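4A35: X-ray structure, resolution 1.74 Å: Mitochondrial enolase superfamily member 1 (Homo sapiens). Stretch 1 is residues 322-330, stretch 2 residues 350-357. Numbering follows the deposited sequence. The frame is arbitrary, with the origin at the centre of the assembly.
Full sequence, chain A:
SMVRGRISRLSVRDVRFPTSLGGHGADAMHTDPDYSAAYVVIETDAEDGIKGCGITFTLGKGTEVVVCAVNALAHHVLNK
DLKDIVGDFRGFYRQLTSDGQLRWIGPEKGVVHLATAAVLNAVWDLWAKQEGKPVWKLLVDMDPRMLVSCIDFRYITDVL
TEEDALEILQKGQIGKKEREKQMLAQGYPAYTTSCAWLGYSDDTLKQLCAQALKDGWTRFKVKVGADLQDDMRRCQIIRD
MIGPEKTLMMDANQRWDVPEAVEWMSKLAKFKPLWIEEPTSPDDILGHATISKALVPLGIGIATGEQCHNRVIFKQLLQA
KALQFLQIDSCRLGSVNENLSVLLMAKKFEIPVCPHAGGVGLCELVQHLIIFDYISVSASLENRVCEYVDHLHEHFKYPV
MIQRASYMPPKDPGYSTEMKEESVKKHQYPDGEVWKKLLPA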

# COMPACT_ATOMS: atom_id res chain seq x y z
N ALA A 322 16.74 -11.40 -1.29
CA ALA A 322 16.90 -10.01 -1.67
C ALA A 322 17.57 -9.19 -0.59
O ALA A 322 17.87 -8.03 -0.83
CB ALA A 322 15.52 -9.41 -2.00
N LEU A 323 17.76 -9.74 0.63
CA LEU A 323 18.29 -8.88 1.70
C LEU A 323 19.17 -9.71 2.68
O LEU A 323 18.91 -10.90 2.90
CB LEU A 323 17.14 -8.15 2.45
CG LEU A 323 16.22 -8.95 3.43
CD1 LEU A 323 15.06 -8.06 3.93
CD2 LEU A 323 15.66 -10.26 2.82
N GLN A 324 20.17 -9.08 3.25
CA GLN A 324 21.05 -9.73 4.24
C GLN A 324 20.57 -9.40 5.67
O GLN A 324 20.94 -10.10 6.61
CB GLN A 324 22.52 -9.30 4.06
CG GLN A 324 23.21 -9.98 2.86
CD GLN A 324 22.50 -9.76 1.53
OE1 GLN A 324 22.35 -8.63 1.03
NE2 GLN A 324 21.98 -10.84 0.94
N PHE A 325 19.81 -8.29 5.84
CA PHE A 325 19.31 -7.84 7.15
C PHE A 325 17.88 -7.38 6.97
O PHE A 325 17.59 -6.58 6.07
CB PHE A 325 20.14 -6.66 7.70
CG PHE A 325 21.64 -6.93 7.70
CD1 PHE A 325 22.42 -6.62 6.59
CD2 PHE A 325 22.26 -7.41 8.85
CE1 PHE A 325 23.82 -6.79 6.62
CE2 PHE A 325 23.66 -7.59 8.88
CZ PHE A 325 24.43 -7.29 7.76
N LEU A 326 17.00 -7.97 7.77
CA LEU A 326 15.56 -7.70 7.61
C LEU A 326 15.13 -6.75 8.69
O LEU A 326 15.25 -7.04 9.87
CB LEU A 326 14.80 -9.05 7.66
CG LEU A 326 13.29 -8.98 7.32
CD1 LEU A 326 12.80 -10.33 6.79
CD2 LEU A 326 12.47 -8.59 8.59
N GLN A 327 14.53 -5.61 8.27
CA GLN A 327 14.19 -4.59 9.26
C GLN A 327 12.69 -4.52 9.52
O GLN A 327 11.98 -3.82 8.81
CB GLN A 327 14.75 -3.24 8.79
CG GLN A 327 16.29 -3.42 8.58
CD GLN A 327 16.96 -2.29 7.96
OE1 GLN A 327 16.59 -1.86 6.85
NE2 GLN A 327 17.98 -1.79 8.64
N ILE A 328 12.25 -5.17 10.60
CA ILE A 328 10.86 -5.06 11.01
C ILE A 328 10.56 -3.65 11.53
O ILE A 328 11.46 -2.92 11.95
CB ILE A 328 10.49 -6.12 12.09
CG1 ILE A 328 11.27 -5.93 13.42
CG2 ILE A 328 10.45 -7.58 11.49
CD1 ILE A 328 10.74 -6.82 14.70
N ASP A 329 9.28 -3.26 11.49
CA ASP A 329 8.83 -2.03 12.09
C ASP A 329 7.54 -2.34 12.87
O ASP A 329 6.63 -3.01 12.36
CB ASP A 329 8.61 -0.91 11.07
CG ASP A 329 8.24 0.36 11.84
OD1 ASP A 329 9.15 1.08 12.27
OD2 ASP A 329 7.02 0.60 12.03
N SER A 330 7.51 -1.88 14.13
CA SER A 330 6.43 -2.11 15.09
C SER A 330 5.10 -1.45 14.68
O SER A 330 4.06 -1.87 15.15
CB SER A 330 6.87 -1.56 16.47
OG SER A 330 7.12 -0.16 16.48
N GLU A 350 16.62 -18.23 8.06
CA GLU A 350 17.92 -17.96 8.69
C GLU A 350 18.51 -16.58 8.28
O GLU A 350 19.69 -16.46 7.92
CB GLU A 350 18.93 -19.12 8.42
CG GLU A 350 18.56 -20.40 9.15
CD GLU A 350 18.61 -20.32 10.67
OE1 GLU A 350 19.32 -19.44 11.22
OE2 GLU A 350 18.00 -21.20 11.31
N ILE A 351 17.64 -15.55 8.30
CA ILE A 351 18.00 -14.17 7.96
C ILE A 351 17.91 -13.34 9.27
O ILE A 351 16.89 -13.40 9.96
CB ILE A 351 17.12 -13.57 6.81
CG1 ILE A 351 17.46 -14.32 5.45
CG2 ILE A 351 17.32 -12.09 6.67
CD1 ILE A 351 18.95 -14.18 4.96
N PRO A 352 18.96 -12.56 9.60
CA PRO A 352 18.92 -11.76 10.86
C PRO A 352 17.97 -10.58 10.77
O PRO A 352 17.87 -9.90 9.74
CB PRO A 352 20.37 -11.27 11.03
CG PRO A 352 20.91 -11.17 9.61
CD PRO A 352 20.26 -12.37 8.90
N VAL A 353 17.28 -10.32 11.91
CA VAL A 353 16.35 -9.20 12.02
C VAL A 353 17.08 -8.07 12.78
O VAL A 353 17.60 -8.27 13.91
CB VAL A 353 14.99 -9.60 12.70
CG1 VAL A 353 14.08 -8.39 12.92
CG2 VAL A 353 14.26 -10.66 11.89
N CYS A 354 17.06 -6.88 12.17
CA CYS A 354 17.65 -5.62 12.71
C CYS A 354 16.57 -4.56 12.70
O CYS A 354 16.31 -3.91 11.68
CB CYS A 354 18.86 -5.20 11.88
SG CYS A 354 20.25 -6.35 12.00
N PRO A 355 15.81 -4.45 13.80
CA PRO A 355 14.61 -3.59 13.75
C PRO A 355 14.88 -2.14 13.38
O PRO A 355 15.94 -1.57 13.72
CB PRO A 355 14.08 -3.65 15.19
CG PRO A 355 14.48 -5.00 15.66
CD PRO A 355 15.88 -5.23 15.07
N HIS A 356 13.89 -1.52 12.72
CA HIS A 356 13.87 -0.10 12.52
C HIS A 356 13.30 0.53 13.79
O HIS A 356 12.39 -0.03 14.44
CB HIS A 356 13.02 0.27 11.27
CG HIS A 356 12.65 1.73 11.16
ND1 HIS A 356 11.36 2.18 11.47
CD2 HIS A 356 13.40 2.78 10.76
CE1 HIS A 356 11.37 3.49 11.24
NE2 HIS A 356 12.56 3.90 10.80
N ALA A 357 13.76 1.72 14.11
CA ALA A 357 13.21 2.42 15.27
C ALA A 357 13.41 3.95 15.10
O ALA A 357 13.51 4.43 13.96
CB ALA A 357 13.83 1.88 16.55
O HOH W 1 17.73 -1.08 11.56
O HOH W 2 9.63 0.10 14.88

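Residues 322-330 and 350-357 run side by side in the same general direction, their touching parts lying 40° apart end to end. Regular structure is sparse: the first stretch has a two-residue strand at Phe 325 and Leu 326, and the second has no regular helix or strand. The backbones are bridged once, between Leu 326 and Val 353, whose CA atoms are 4.7 Å apart. Three backbone hydrogen bonds join the chains. Leu 326 uses both its polar groups: its N donates to Pro 352 O at 2.9 Å, almost linearly at 176°, and its O accepts from Cys 354 N, also at 2.9 Å. Two residues further along each chain, His 356 N donates to Ile 328 O at 2.9 Å. On the second stretch the donors are the amides of Cys 354 and His 356; Pro 352 and Pro 355 have no amide proton, and Pro 352 takes part through its O.

Two CA-H...O contacts supplement these bonds. Val 353 CA lies 3.2 Å from Leu 326 O, the same oxygen that accepts from Cys 354 N, and Gln 327 CA lies 3.3 Å from Cys 354 O. Ile 328 N is less well served: it is buried by the contact and has no partner in the model, with Cys 354 O, 4.4 Å from it, too distant to satisfy it.

The side chains sort into two apolar groups. In one, Phe 325 meets Pro 352 and Cys 354: its CD2 is 4.1 Å from Pro 352 CG and 3.9 Å from Cys 354 SG. The sulfur approaches the ring obliquely, 5.2 Å from the centroid of Phe 325, so the contact combines dispersion with a sulfur-aromatic interaction. In the other, Leu 326 and Ile 328 pack against Ile 351, Val 353 and Pro 355. Leu 326 CB lies 4.1 Å from Ile 351 CG2, and Leu 326 CD2 lies 4.3 Å from Val 353 CG2. Ile 328 CG1 touches two neighbours, 3.8 Å from Val 353 CG1 and 4.0 Å from Pro 355 CG. These apolar groups gain by excluding water.

The polar side-chain pairing comes at the end of the contact. The CA-to-CB bond of His 356 points toward the first stretch, and its ND1 donates to Asp 329 OD1 at 2.6 Å and 166°. The carboxylate oxygen meets the imidazole at its edge, near the ring plane, where the ND1 hydrogen is directed. This short bond follows directly on the backbone bond from His 356 N, so the histidine is held at both its main chain and its ring.

Water extends the network. Water 2 donates to His 356 O at 2.8 Å, accepts from Ser 330 N at 3.0 Å and makes a weak bond to Asp 329 OD1 at 2.8 Å, linking the two chains beside the Asp-His pair. Water 1 accepts a weak bond from Gln 327 NE2 at 3.0 Å.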